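Outer surface protein (Borrelia burgdorferi, PDB 5IZT) is an outer surface protein of unknown function whose helical C-terminal fragment belongs to the family of the complement-regulator-binding protein BbCRASP-1. Local coordinates at residues Asn247-Asn250 with Lys251-Leu255; Ile295-Glu298 with Leu299-Glu303; Arg189-Ser192 with Glu193-Lys197. All coordinates share one frame; numbering follows the deposited sequence.

Contact 1: residues Asn247-Asn250 with Lys251-Leu255; sequences NERN and KFYAL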
loop_
_atom_site.group_PDB
_atom_site.type_symbol
_atom_site.label_atom_id
_atom_site.label_comp_id
_atom_site.label_asym_id
_atom_site.label_seq_id
_atom_site.Cartn_x
_atom_site.Cartn_y
_atom_site.Cartn_z
ATOM N N ASN A 247 -14.440 -2.380 0.032
ATOM C CA ASN A 247 -13.451 -1.931 1.011
ATOM C C ASN A 247 -12.034 -2.284 0.570
ATOM O O ASN A 247 -11.112 -1.462 0.682
ATOM C CB ASN A 247 -13.759 -2.561 2.368
ATOM C CG ASN A 247 -12.854 -2.039 3.472
ATOM O OD1 ASN A 247 -12.974 -0.888 3.886
ATOM N ND2 ASN A 247 -11.943 -2.874 3.942
ATOM N N GLU A 248 -11.838 -3.500 0.051
ATOM C CA GLU A 248 -10.495 -3.918 -0.328
ATOM C C GLU A 248 -10.030 -3.259 -1.620
ATOM O O GLU A 248 -8.856 -2.885 -1.732
ATOM C CB GLU A 248 -10.414 -5.439 -0.471
ATOM C CG GLU A 248 -8.997 -5.887 -0.798
ATOM C CD GLU A 248 -8.567 -7.146 -0.096
ATOM O OE1 GLU A 248 -8.273 -8.133 -0.802
ATOM O OE2 GLU A 248 -8.528 -7.161 1.147
ATOM N N ARG A 249 -10.912 -3.120 -2.622
ATOM C CA ARG A 249 -10.530 -2.337 -3.795
ATOM C C ARG A 249 -10.120 -0.928 -3.398
ATOM O O ARG A 249 -9.209 -0.347 -3.999
ATOM C CB ARG A 249 -11.678 -2.268 -4.812
ATOM C CG ARG A 249 -12.121 -3.629 -5.332
ATOM C CD ARG A 249 -13.015 -3.463 -6.550
ATOM N NE ARG A 249 -14.307 -2.835 -6.277
ATOM C CZ ARG A 249 -15.418 -3.513 -6.006
ATOM N NH1 ARG A 249 -15.380 -4.848 -5.925
ATOM N NH2 ARG A 249 -16.569 -2.865 -5.834
ATOM N N ASN A 250 -10.763 -0.371 -2.381
ATOM C CA ASN A 250 -10.394 0.981 -1.988
ATOM C C ASN A 250 -9.016 1.046 -1.346
ATOM O O ASN A 250 -8.406 2.127 -1.340
ATOM C CB ASN A 250 -11.463 1.568 -1.074
ATOM C CG ASN A 250 -12.589 2.209 -1.864
ATOM O OD1 ASN A 250 -13.306 1.536 -2.600
ATOM N ND2 ASN A 250 -12.731 3.519 -1.732
ATOM N N LYS A 251 -8.495 -0.073 -0.823
ATOM C CA LYS A 251 -7.105 -0.055 -0.363
ATOM C C LYS A 251 -6.149 0.130 -1.536
ATOM O O LYS A 251 -5.117 0.794 -1.398
ATOM C CB LYS A 251 -6.769 -1.336 0.396
ATOM C CG LYS A 251 -7.747 -1.612 1.543
ATOM C CD LYS A 251 -7.120 -1.485 2.873
ATOM C CE LYS A 251 -8.160 -1.717 3.976
ATOM N NZ LYS A 251 -8.591 -0.423 4.573
ATOM N N PHE A 252 -6.445 -0.490 -2.689
ATOM C CA PHE A 252 -5.609 -0.245 -3.864
ATOM C C PHE A 252 -5.727 1.203 -4.322
ATOM O O PHE A 252 -4.726 1.825 -4.704
ATOM C CB PHE A 252 -5.968 -1.178 -5.027
ATOM C CG PHE A 252 -5.085 -0.970 -6.220
ATOM C CD1 PHE A 252 -3.756 -1.418 -6.200
ATOM C CD2 PHE A 252 -5.546 -0.273 -7.333
ATOM C CE1 PHE A 252 -2.914 -1.198 -7.287
ATOM C CE2 PHE A 252 -4.698 -0.034 -8.439
ATOM C CZ PHE A 252 -3.386 -0.510 -8.414
ATOM N N TYR A 253 -6.936 1.754 -4.308
ATOM C CA TYR A 253 -7.096 3.168 -4.675
ATOM C C TYR A 253 -6.332 4.069 -3.718
ATOM O O TYR A 253 -5.748 5.084 -4.132
ATOM C CB TYR A 253 -8.577 3.549 -4.698
ATOM C CG TYR A 253 -9.420 2.666 -5.599
ATOM C CD1 TYR A 253 -8.863 2.053 -6.718
ATOM C CD2 TYR A 253 -10.766 2.415 -5.308
ATOM C CE1 TYR A 253 -9.625 1.213 -7.537
ATOM C CE2 TYR A 253 -11.544 1.569 -6.139
ATOM C CZ TYR A 253 -10.969 0.985 -7.242
ATOM O OH TYR A 253 -11.729 0.160 -8.065
ATOM N N ALA A 254 -6.334 3.719 -2.426
ATOM C CA ALA A 254 -5.604 4.497 -1.431
ATOM C C ALA A 254 -4.097 4.415 -1.648
ATOM O O ALA A 254 -3.380 5.400 -1.431
ATOM C CB ALA A 254 -5.959 4.017 -0.028
ATOM N N LEU A 255 -3.604 3.243 -2.054
ATOM C CA LEU A 255 -2.189 3.083 -2.366
ATOM C C LEU A 255 -1.758 4.022 -3.488
ATOM O O LEU A 255 -0.629 4.542 -3.480
ATOM C CB LEU A 255 -1.922 1.626 -2.761
ATOM C CG LEU A 255 -0.533 1.294 -3.291
ATOM C CD1 LEU A 255 0.546 1.554 -2.227
ATOM C CD2 LEU A 255 -0.534 -0.168 -3.764
HETATM O O HOH W 1 -10.434 0.556 2.570
#

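Contact 2: residues Ile295-Glu298 with Leu299-Glu303; sequences ISFE and LALEE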
loop_
_atom_site.group_PDB
_atom_site.type_symbol
_atom_site.label_atom_id
_atom_site.label_comp_id
_atom_site.label_asym_id
_atom_site.label_seq_id
_atom_site.Cartn_x
_atom_site.Cartn_y
_atom_site.Cartn_z
ATOM N N ILE A 295 -2.201 -2.630 3.048
ATOM C CA ILE A 295 -2.812 -3.213 4.233
ATOM C C ILE A 295 -1.827 -3.178 5.392
ATOM O O ILE A 295 -2.168 -2.761 6.507
ATOM C CB ILE A 295 -3.286 -4.644 3.941
ATOM C CG1 ILE A 295 -4.490 -4.599 2.976
ATOM C CG2 ILE A 295 -3.618 -5.353 5.255
ATOM C CD1 ILE A 295 -4.885 -5.963 2.389
ATOM N N SER A 296 -0.590 -3.621 5.147
ATOM C CA SER A 296 0.417 -3.598 6.211
ATOM C C SER A 296 0.717 -2.179 6.658
ATOM O O SER A 296 0.941 -1.938 7.848
ATOM C CB SER A 296 1.712 -4.267 5.755
ATOM O OG SER A 296 1.565 -5.677 5.637
ATOM N N PHE A 297 0.804 -1.248 5.705
ATOM C CA PHE A 297 1.040 0.162 6.028
ATOM C C PHE A 297 -0.008 0.683 7.008
ATOM O O PHE A 297 0.331 1.288 8.035
ATOM C CB PHE A 297 1.043 0.982 4.729
ATOM C CG PHE A 297 1.162 2.459 4.925
ATOM C CD1 PHE A 297 2.400 3.041 5.203
ATOM C CD2 PHE A 297 0.060 3.274 4.810
ATOM C CE1 PHE A 297 2.516 4.420 5.361
ATOM C CE2 PHE A 297 0.166 4.665 4.975
ATOM C CZ PHE A 297 1.394 5.229 5.262
ATOM N N GLU A 298 -1.291 0.439 6.724
ATOM C CA GLU A 298 -2.343 0.951 7.603
ATOM C C GLU A 298 -2.315 0.278 8.973
ATOM O O GLU A 298 -2.577 0.926 9.999
ATOM C CB GLU A 298 -3.715 0.774 6.935
ATOM C CG GLU A 298 -3.910 1.680 5.719
ATOM C CD GLU A 298 -5.275 1.527 5.050
ATOM O OE1 GLU A 298 -6.198 0.941 5.658
ATOM O OE2 GLU A 298 -5.412 1.993 3.896
ATOM N N LEU A 299 -2.049 -1.030 9.017
ATOM C CA LEU A 299 -1.952 -1.712 10.307
ATOM C C LEU A 299 -0.763 -1.189 11.117
ATOM O O LEU A 299 -0.836 -1.077 12.347
ATOM C CB LEU A 299 -1.846 -3.229 10.097
ATOM C CG LEU A 299 -3.088 -3.982 9.599
ATOM C CD1 LEU A 299 -2.704 -5.375 9.173
ATOM C CD2 LEU A 299 -4.171 -4.047 10.692
ATOM N N ALA A 300 0.332 -0.849 10.438
ATOM C CA ALA A 300 1.518 -0.348 11.127
ATOM C C ALA A 300 1.268 1.027 11.725
ATOM O O ALA A 300 1.756 1.335 12.822
ATOM C CB ALA A 300 2.709 -0.320 10.162
ATOM N N LEU A 301 0.514 1.876 11.027
ATOM C CA LEU A 301 0.172 3.172 11.609
ATOM C C LEU A 301 -0.556 2.998 12.937
ATOM O O LEU A 301 -0.164 3.583 13.951
ATOM C CB LEU A 301 -0.683 3.981 10.629
ATOM C CG LEU A 301 -0.012 4.365 9.309
ATOM C CD1 LEU A 301 -1.068 5.017 8.433
ATOM C CD2 LEU A 301 1.186 5.312 9.515
ATOM N N GLU A 302 -1.575 2.135 12.971
ATOM C CA GLU A 302 -2.315 1.935 14.216
ATOM C C GLU A 302 -1.447 1.293 15.293
ATOM O O GLU A 302 -1.599 1.600 16.480
ATOM C CB GLU A 302 -3.574 1.102 13.967
ATOM C CG GLU A 302 -4.557 1.098 15.144
ATOM C CD GLU A 302 -4.809 2.485 15.751
ATOM O OE1 GLU A 302 -5.049 3.461 15.001
ATOM O OE2 GLU A 302 -4.793 2.587 17.000
ATOM N N GLU A 303 -0.555 0.378 14.906
ATOM C CA GLU A 303 0.322 -0.264 15.880
ATOM C C GLU A 303 1.272 0.743 16.526
ATOM O O GLU A 303 1.492 0.701 17.743
ATOM C CB GLU A 303 1.104 -1.397 15.197
ATOM C CG GLU A 303 1.866 -2.311 16.150
ATOM C CD GLU A 303 0.960 -3.137 17.050
ATOM O OE1 GLU A 303 -0.137 -3.538 16.606
ATOM O OE2 GLU A 303 1.361 -3.387 18.209
#

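Contact 3: residues Arg189-Ser192 with Glu193-Lys197; sequences RAIS and EEKNK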
loop_
_atom_site.group_PDB
_atom_site.type_symbol
_atom_site.label_atom_id
_atom_site.label_comp_id
_atom_site.label_asym_id
_atom_site.label_seq_id
_atom_site.Cartn_x
_atom_site.Cartn_y
_atom_site.Cartn_z
ATOM N N ARG A 189 1.288 13.451 15.809
ATOM C CA ARG A 189 0.809 14.251 14.682
ATOM C C ARG A 189 1.110 13.566 13.349
ATOM O O ARG A 189 0.265 13.543 12.442
ATOM C CB ARG A 189 1.460 15.635 14.746
ATOM C CG ARG A 189 0.735 16.769 14.036
ATOM C CD ARG A 189 1.252 18.132 14.534
ATOM N NE ARG A 189 2.716 18.219 14.524
ATOM C CZ ARG A 189 3.497 18.179 15.605
ATOM N NH1 ARG A 189 2.969 18.069 16.816
ATOM N NH2 ARG A 189 4.813 18.262 15.472
ATOM N N ALA A 190 2.314 13.007 13.208
ATOM C CA ALA A 190 2.695 12.404 11.933
ATOM C C ALA A 190 1.821 11.200 11.599
ATOM O O ALA A 190 1.411 11.022 10.447
ATOM C CB ALA A 190 4.164 12.000 11.958
ATOM N N ILE A 191 1.525 10.370 12.597
ATOM C CA ILE A 191 0.659 9.210 12.397
ATOM C C ILE A 191 -0.747 9.660 12.020
ATOM O O ILE A 191 -1.377 9.111 11.105
ATOM C CB ILE A 191 0.635 8.339 13.668
ATOM C CG1 ILE A 191 2.016 7.718 13.947
ATOM C CG2 ILE A 191 -0.489 7.290 13.596
ATOM C CD1 ILE A 191 2.436 6.641 12.949
ATOM N N SER A 192 -1.263 10.653 12.744
ATOM C CA SER A 192 -2.591 11.190 12.463
ATOM C C SER A 192 -2.675 11.757 11.047
ATOM O O SER A 192 -3.676 11.555 10.345
ATOM C CB SER A 192 -2.924 12.264 13.497
ATOM O OG SER A 192 -4.194 12.830 13.248
ATOM N N GLU A 193 -1.637 12.477 10.611
ATOM C CA GLU A 193 -1.617 12.981 9.241
ATOM C C GLU A 193 -1.665 11.842 8.229
ATOM O O GLU A 193 -2.350 11.939 7.205
ATOM C CB GLU A 193 -0.374 13.840 9.010
ATOM C CG GLU A 193 -0.441 15.234 9.627
ATOM C CD GLU A 193 0.876 15.988 9.504
ATOM O OE1 GLU A 193 1.777 15.495 8.790
ATOM O OE2 GLU A 193 1.010 17.065 10.127
ATOM N N GLU A 194 -0.939 10.755 8.492
ATOM C CA GLU A 194 -0.915 9.642 7.548
ATOM C C GLU A 194 -2.223 8.858 7.553
ATOM O O GLU A 194 -2.706 8.452 6.483
ATOM C CB GLU A 194 0.261 8.724 7.854
ATOM C CG GLU A 194 1.589 9.366 7.566
ATOM C CD GLU A 194 1.716 9.762 6.105
ATOM O OE1 GLU A 194 1.205 9.016 5.229
ATOM O OE2 GLU A 194 2.315 10.816 5.831
ATOM N N LYS A 195 -2.810 8.633 8.735
ATOM C CA LYS A 195 -4.108 7.964 8.793
ATOM C C LYS A 195 -5.148 8.742 8.008
ATOM O O LYS A 195 -5.968 8.143 7.296
ATOM C CB LYS A 195 -4.580 7.809 10.239
ATOM C CG LYS A 195 -3.752 6.879 11.098
ATOM C CD LYS A 195 -4.281 6.856 12.533
ATOM C CE LYS A 195 -5.549 6.027 12.653
ATOM N NZ LYS A 195 -5.254 4.569 12.599
ATOM N N ASN A 196 -5.139 10.081 8.133
ATOM C CA ASN A 196 -6.104 10.896 7.406
ATOM C C ASN A 196 -5.976 10.706 5.899
ATOM O O ASN A 196 -6.986 10.684 5.188
ATOM C CB ASN A 196 -5.954 12.377 7.759
ATOM C CG ASN A 196 -7.106 13.216 7.227
ATOM O OD1 ASN A 196 -6.934 14.015 6.301
ATOM N ND2 ASN A 196 -8.296 13.015 7.787
ATOM N N LYS A 197 -4.747 10.566 5.395
ATOM C CA LYS A 197 -4.551 10.409 3.957
ATOM C C LYS A 197 -4.957 9.034 3.444
ATOM O O LYS A 197 -5.101 8.864 2.229
ATOM C CB LYS A 197 -3.098 10.679 3.587
ATOM C CG LYS A 197 -2.764 12.149 3.552
ATOM C CD LYS A 197 -1.370 12.372 3.015
ATOM C CE LYS A 197 -0.323 11.886 3.992
ATOM N NZ LYS A 197 1.062 12.178 3.524
HETATM O O HOH W 2 3.560 12.081 8.079
#

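Contact 1: residues Asn247-Asn250 with Lys251-Leu255
Arg-249 and Tyr-253 stand one turn apart on helix 243-255, a short helix of the all-helical BbCRASP-1-like fold. The backbone joins them first: Tyr-253 N donates to Arg-249 O at 3.1 Å. The same carbonyl oxygen lies over one face of the Tyr-253 ring, 3.3 Å above the plane and over its centre. Tyr-253 CG is anti to its carbonyl carbon (chi1 -55°), which swings the ring back over the preceding turn and onto this oxygen. The two side chains then run side by side in the same direction. The tyrosine hydroxyl sits at the edge of the guanidinium, near its plane, and the guanidinium and ring planes are 57° apart. The two share a partner: Glu-206 OE2 accepts a hydrogen bond from Tyr-253 OH and forms a salt bridge with Arg-249 NE. Arg-249 NH1 also bonds to the carbonyls of Leu-238 and Ser-240, so several bonds fix the rotation of this buried group.

One residue further on, Ala-254 N bonds to Asn-250 O at 2.8 Å. The start of Lys-251 is held differently. Its N donates to Glu-248 O at 3.0 Å, and only weakly to Asn-247 O. The i to i+3 bond is therefore the firmer of the two here. The Glu-248 carboxylate bonds to the backbone N atoms of Ile-224 and Ser-225.

Asn-247 and Lys-251 make the more polar side of the helix. Lys-251 NZ forms a salt bridge with Glu-298 and also donates to a water. That water gives a hydrogen bond to Asn-247 O at 2.8 Å and a weak one to Asn-247 OD1 at 3.2 Å.

Contact 2: residues Ile295-Glu298 with Leu299-Glu303
Phe-297 and Leu-301 form the tightly packed side of one turn of the long helix 280-316, where a predicted coiled coil begins at Leu-301. Leu-301 CD1 packs against Phe-297 CE2 at 3.7 Å, and Leu-301 CG lies over one face of the ring. The phenyl group leaves the backbone anti to its N (chi1 175°) and meets the leucine obliquely. Leu-301 CG also rests on Phe-297 O at 3.3 Å. Helix 322-359 lines this side through Leu-336, Ile-339 and Leu-340, and its Arg-343 makes a cation-pi contact with the Phe-297 ring.

Ile-295 and Leu-299 make a looser pair, with Leu-299 exposed. Their side chains lie side by side, pointing the same way, and Ile-295 CG2 meets Leu-299 CD1 at 4.0 Å.

The backbone bonds of the two pairs, Leu-301 N to Phe-297 O and Leu-299 N to Ile-295 O, are alike at 3.1 Å. Only Glu-302 N to Glu-298 O is weak, at 3.4 Å. The Glu-298 carboxylate bonds to Gln-294, and that of Glu-302 pairs with Lys-195. On another buried part of the turn, Ala-300 N bonds to Ser-296 O at 2.9 Å, and Ala-300 CB touches that oxygen at 3.3 Å.

Contact 3: residues Arg189-Ser192 with Glu193-Lys197
Lys-195 and Ile-191 meet one turn apart near the C-terminal end of helix 179-197, a surface helix packed on the helical bundle. Their backbones share a bond: Lys-195 N donates to Ile-191 O at 2.8 Å. The lysine side chain can be followed from there. Its CB lies beside Ile-191 O, and CG presses on the same oxygen at 3.3 Å. CD turns across the isoleucine and meets Ile-191 CG2 at 4.0 Å. The chain then bends twice: chi3 (76°) sets CE and chi4 (75°) sets NZ, which brings NZ to Glu-302 of helix 280-316. There the tip forms a salt bridge. The apolar part of the lysine thus lies along its own helix, and its charge pairs with helix 280-316. Ile-191 is buried, touching Leu-301 and Ile-304 of helix 280-316 and Leu-336 of helix 322-359.

Arg-189 and Glu-193 lie on the exposed side. Arg-189 has two conformers, so the placing of its side chain is doubtful. In one of them the two side chains run alongside each other, with Arg-189 CG 3.9 Å from Glu-193 OE2. Glu-193 N bonds to Arg-189 O, as the helix requires, and Asn-196 N bonds to Ser-192 O.

Glu-194 has both kinds of neighbour. Its side chain touches Phe-297, Leu-301 and Leu-340, yet its carboxylate also has polar partners. Lys-197 NZ makes a salt bridge to Glu-194 OE2 at 3.0 Å, on the syn side and 33° out of the carboxylate plane. A water donates to the same Glu-194 OE2 at 2.9 Å and makes a weak bond to Ala-190 O at 3.4 Å.

From the N terminus, contact 3 comes first, on helix 179-197. Contact 1 follows on helix 243-255, and contact 2 on helix 280-316. Each lies within one helix and closes no loop beyond a helical turn, so the three run in series and none nests in or crosses another. Contact 2 is the common neighbour. It meets contact 3 through the Lys-195 to Glu-302 salt bridge and the packing of Ile-191 and Glu-194 on Leu-301. It meets contact 1 through the Lys-251 to Glu-298 salt bridge and packing at Ile-295. Contacts 1 and 3 do not touch; their centres are about 17 Å apart. Helix 280-316 thus joins both.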